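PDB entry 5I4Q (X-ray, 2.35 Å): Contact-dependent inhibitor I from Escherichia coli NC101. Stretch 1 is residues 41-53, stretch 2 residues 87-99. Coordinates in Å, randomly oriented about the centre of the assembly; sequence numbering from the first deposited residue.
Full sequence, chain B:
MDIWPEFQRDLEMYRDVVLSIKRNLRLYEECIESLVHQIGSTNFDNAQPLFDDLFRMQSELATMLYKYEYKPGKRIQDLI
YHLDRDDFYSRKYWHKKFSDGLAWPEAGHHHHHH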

# COMPACT_ATOMS: atom_id res chain seq x y z
N SER B 41 15.05 26.21 21.02
CA SER B 41 16.28 26.58 21.71
C SER B 41 16.96 27.76 21.06
O SER B 41 18.10 28.01 21.35
N THR B 42 16.31 28.48 20.14
CA THR B 42 17.00 29.63 19.53
C THR B 42 16.04 30.80 19.42
O THR B 42 14.83 30.67 19.71
N ASN B 43 16.57 31.97 19.06
CA ASN B 43 15.69 33.12 18.93
C ASN B 43 14.87 33.11 17.59
O ASN B 43 15.13 32.34 16.67
N PHE B 44 13.87 33.95 17.51
CA PHE B 44 12.96 33.95 16.39
C PHE B 44 13.65 34.16 15.06
O PHE B 44 13.38 33.45 14.10
N ASP B 45 14.53 35.13 14.95
CA ASP B 45 15.20 35.35 13.66
C ASP B 45 15.99 34.15 13.17
O ASP B 45 15.91 33.78 12.00
N ASN B 46 16.74 33.54 14.06
CA ASN B 46 17.63 32.43 13.73
C ASN B 46 16.85 31.14 13.48
O ASN B 46 17.41 30.19 13.00
N ALA B 47 15.57 31.13 13.89
CA ALA B 47 14.66 30.01 13.68
C ALA B 47 14.06 29.96 12.29
O ALA B 47 13.53 28.93 11.92
N GLN B 48 14.15 31.03 11.51
CA GLN B 48 13.47 31.05 10.23
C GLN B 48 13.93 29.99 9.25
O GLN B 48 13.09 29.37 8.57
N PRO B 49 15.25 29.77 9.13
CA PRO B 49 15.63 28.71 8.19
C PRO B 49 15.27 27.32 8.72
O PRO B 49 15.12 26.39 7.95
N LEU B 50 15.10 27.22 10.03
CA LEU B 50 14.72 25.98 10.64
C LEU B 50 13.25 25.72 10.40
O LEU B 50 12.87 24.59 10.18
N PHE B 51 12.45 26.76 10.43
CA PHE B 51 11.03 26.67 10.13
C PHE B 51 10.87 26.35 8.66
O PHE B 51 10.02 25.56 8.32
N ASP B 52 11.71 26.91 7.80
CA ASP B 52 11.62 26.62 6.36
C ASP B 52 11.78 25.13 6.08
O ASP B 52 11.02 24.56 5.30
N ASP B 53 12.75 24.50 6.76
CA ASP B 53 12.94 23.02 6.70
C ASP B 53 11.75 22.27 7.29
O ASP B 53 11.26 21.34 6.69
N ASP B 87 3.11 30.89 7.92
CA ASP B 87 3.32 32.30 7.71
C ASP B 87 3.92 32.89 8.98
O ASP B 87 4.16 32.16 9.94
N PHE B 88 4.13 34.20 8.98
CA PHE B 88 4.70 34.92 10.14
C PHE B 88 3.94 34.63 11.45
O PHE B 88 4.57 34.37 12.47
N TYR B 89 2.61 34.59 11.36
CA TYR B 89 1.73 34.52 12.52
C TYR B 89 1.69 33.13 13.09
O TYR B 89 1.62 32.97 14.31
N SER B 90 1.78 32.11 12.24
CA SER B 90 1.83 30.73 12.74
C SER B 90 3.23 30.47 13.29
O SER B 90 3.39 29.79 14.30
N ARG B 91 4.26 31.01 12.63
CA ARG B 91 5.64 30.87 13.16
C ARG B 91 5.82 31.49 14.53
O ARG B 91 6.50 30.90 15.40
N LYS B 92 5.24 32.66 14.74
CA LYS B 92 5.31 33.33 16.03
C LYS B 92 4.69 32.40 17.09
O LYS B 92 5.25 32.19 18.15
N TYR B 93 3.53 31.82 16.78
CA TYR B 93 2.82 30.93 17.69
C TYR B 93 3.64 29.66 18.00
O TYR B 93 3.79 29.27 19.15
N TRP B 94 4.15 29.01 16.98
CA TRP B 94 4.87 27.75 17.18
C TRP B 94 6.19 28.00 17.87
O TRP B 94 6.58 27.22 18.74
N HIS B 95 6.87 29.10 17.53
CA HIS B 95 8.14 29.39 18.20
C HIS B 95 7.93 29.51 19.71
O HIS B 95 8.66 28.93 20.50
N LYS B 96 6.91 30.25 20.10
CA LYS B 96 6.60 30.42 21.49
C LYS B 96 6.34 29.10 22.15
O LYS B 96 6.91 28.82 23.19
N LYS B 97 5.49 28.29 21.55
CA LYS B 97 5.12 27.01 22.17
C LYS B 97 6.33 26.09 22.29
O LYS B 97 6.50 25.45 23.31
N PHE B 98 7.16 26.02 21.25
CA PHE B 98 8.32 25.12 21.23
C PHE B 98 9.39 25.61 22.25
O PHE B 98 10.00 24.82 22.92
N SER B 99 9.60 26.93 22.35
CA SER B 99 10.45 27.54 23.39
C SER B 99 9.99 27.20 24.81
O SER B 99 10.81 26.99 25.68

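Phe 44 and Phe 51 point toward the second helix and form the apolar centre. Helices 44-53 and 88-99 cross at 105°, with their axes 11.0 Å apart at closest approach.

Phe 51 (chi1 m) packs its CE1 4.0 Å from Trp 94 CB and 4.4 Å from Phe 98 CE2. Arg 91 CG lies over one face of its ring. Phe 51 CZ is 3.5 Å from Arg 91 O, and the ring edge meets the backbone at His 95 N, 3.7 Å from Phe 51 CZ.

Phe 44 (chi1 t) sits among Phe 88, Arg 91, Lys 92 and His 95. Phe 44 CE2 is 3.9 Å from Phe 88 CE1. Lys 92 starts away from the contact, but its chain bends back over the ring. This places Lys 92 NZ over the face in a cation-pi contact, 3.7 Å from Phe 44 CD2. The edge of Phe 44 is directed at the face of His 95.

His 95 (chi1 t) points in, and Ala 47 CB approaches its CD2 at 4.1 Å. His 95 NE2 donates to Thr 42 O at 2.8 Å, tying the second helix to the loop before Phe 44.

Arg 91 (m, t, t) extends to the other polar edge. Arg 91 NH1 donates to Gln 48 OE1 at 2.7 Å. Arg 91 NH2 forms a salt bridge with Asp 52 OD1 at 2.8 Å. Gln 48 (m, m) also binds its own helix, NE2 to Phe 44 O at 2.9 Å.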

# COMPACT_ATOMS: atom_id res chain seq x y z
CB SER B 41 17.30 25.43 21.63
OG SER B 41 16.78 24.23 22.12
CB THR B 42 17.72 29.24 18.20
OG1 THR B 42 18.65 30.26 17.83
CG2 THR B 42 16.82 29.00 17.05
CB ASN B 43 16.44 34.44 19.21
CG ASN B 43 17.33 34.88 18.06
OD1 ASN B 43 17.11 34.49 16.90
ND2 ASN B 43 18.32 35.71 18.36
CB PHE B 44 11.82 34.96 16.57
CG PHE B 44 10.74 34.84 15.54
CD1 PHE B 44 9.89 33.77 15.56
CD2 PHE B 44 10.60 35.79 14.54
CE1 PHE B 44 8.85 33.66 14.64
CE2 PHE B 44 9.61 35.67 13.58
CZ PHE B 44 8.73 34.58 13.62
CB ASP B 45 16.12 36.57 13.75
CG ASP B 45 15.35 37.91 13.72
OD1 ASP B 45 14.10 37.96 14.01
OD2 ASP B 45 15.99 38.94 13.39
CB ASN B 46 18.59 32.15 14.88
CG ASN B 46 19.50 33.31 15.17
OD1 ASN B 46 19.84 34.08 14.29
ND2 ASN B 46 19.87 33.45 16.44
CB ALA B 47 13.54 30.04 14.72
CB GLN B 48 13.51 32.42 9.57
CG GLN B 48 12.84 33.52 10.36
CD GLN B 48 11.46 33.15 10.80
OE1 GLN B 48 10.55 32.97 9.97
NE2 GLN B 48 11.27 33.05 12.11
CB PRO B 49 17.17 28.88 8.05
CG PRO B 49 17.57 29.70 9.24
CD PRO B 49 16.40 30.60 9.50
CB LEU B 50 15.02 25.96 12.14
CG LEU B 50 16.50 26.08 12.55
CD1 LEU B 50 16.59 26.31 14.05
CD2 LEU B 50 17.28 24.82 12.14
CB PHE B 51 10.32 27.99 10.41
CG PHE B 51 9.77 28.12 11.79
CD1 PHE B 51 8.79 27.27 12.24
CD2 PHE B 51 10.18 29.12 12.61
CE1 PHE B 51 8.25 27.39 13.51
CE2 PHE B 51 9.65 29.27 13.89
CZ PHE B 51 8.66 28.40 14.33
CB ASP B 52 12.71 27.37 5.57
CG ASP B 52 12.54 28.93 5.58
OD1 ASP B 52 11.46 29.50 5.95
OD2 ASP B 52 13.53 29.60 5.17
CB ASP B 53 14.20 22.57 7.45
CG ASP B 53 15.49 23.10 6.83
OD1 ASP B 53 15.51 23.49 5.63
OD2 ASP B 53 16.51 23.14 7.56
CB ASP B 87 1.97 33.00 7.36
CG ASP B 87 0.90 32.74 8.40
OD1 ASP B 87 1.21 32.79 9.63
OD2 ASP B 87 -0.26 32.46 8.01
CB PHE B 88 4.79 36.42 9.83
CG PHE B 88 5.14 37.28 11.03
CD1 PHE B 88 6.45 37.40 11.47
CD2 PHE B 88 4.15 37.98 11.71
CE1 PHE B 88 6.77 38.17 12.58
CE2 PHE B 88 4.45 38.78 12.81
CZ PHE B 88 5.76 38.86 13.25
CB TYR B 89 0.32 35.09 12.20
CG TYR B 89 0.40 36.54 11.79
CD1 TYR B 89 0.50 37.54 12.76
CD2 TYR B 89 0.45 36.90 10.45
CE1 TYR B 89 0.62 38.86 12.40
CE2 TYR B 89 0.57 38.21 10.07
CZ TYR B 89 0.67 39.20 11.05
OH TYR B 89 0.78 40.54 10.65
CB SER B 90 1.45 29.72 11.66
OG SER B 90 2.48 29.53 10.68
CB ARG B 91 6.68 31.43 12.19
CG ARG B 91 6.81 30.58 10.93
CD ARG B 91 7.55 31.33 9.85
NE ARG B 91 7.74 30.49 8.70
CZ ARG B 91 8.88 30.28 8.05
NH1 ARG B 91 10.01 30.85 8.44
NH2 ARG B 91 8.88 29.47 7.01
CB LYS B 92 4.55 34.67 15.93
CG LYS B 92 5.07 35.84 16.74
CD LYS B 92 6.53 36.23 16.43
CE LYS B 92 7.15 37.18 17.47
NZ LYS B 92 8.57 37.52 17.16
CB TYR B 93 1.47 30.53 17.09
CG TYR B 93 0.71 29.50 17.87
CD1 TYR B 93 0.05 29.83 19.06
CD2 TYR B 93 0.59 28.20 17.41
CE1 TYR B 93 -0.67 28.87 19.78
CE2 TYR B 93 -0.15 27.24 18.10
CZ TYR B 93 -0.78 27.57 19.28
OH TYR B 93 -1.50 26.61 19.98
CB TRP B 94 5.04 26.98 15.87
CG TRP B 94 3.72 26.41 15.35
CD1 TRP B 94 3.12 26.69 14.16
CD2 TRP B 94 2.87 25.47 16.02
NE1 TRP B 94 1.94 26.00 14.05
CE2 TRP B 94 1.76 25.25 15.18
CE3 TRP B 94 2.92 24.82 17.24
CZ2 TRP B 94 0.69 24.41 15.55
CZ3 TRP B 94 1.87 23.97 17.60
CH2 TRP B 94 0.79 23.76 16.75
CB HIS B 95 8.78 30.64 17.64
CG HIS B 95 10.13 30.93 18.22
ND1 HIS B 95 10.39 32.04 19.00
CD2 HIS B 95 11.30 30.25 18.13
CE1 HIS B 95 11.65 32.02 19.38
NE2 HIS B 95 12.22 30.94 18.88
CB LYS B 96 5.41 31.37 21.68
CG LYS B 96 4.85 31.38 23.11
CD LYS B 96 4.53 32.79 23.58
CE LYS B 96 3.87 32.83 24.96
NZ LYS B 96 4.74 32.24 26.03
CB LYS B 97 3.99 26.32 21.41
CG LYS B 97 2.61 26.86 21.77
CD LYS B 97 1.53 25.90 21.29
CE LYS B 97 0.81 25.18 22.42
NZ LYS B 97 -0.27 26.02 23.02
CB PHE B 98 8.96 25.06 19.85
CG PHE B 98 8.11 24.48 18.75
CD1 PHE B 98 7.03 23.64 19.01
CD2 PHE B 98 8.43 24.73 17.43
CE1 PHE B 98 6.30 23.08 17.98
CE2 PHE B 98 7.67 24.19 16.41
CZ PHE B 98 6.60 23.38 16.69
CB SER B 99 10.48 29.06 23.22
OG SER B 99 11.07 29.42 21.97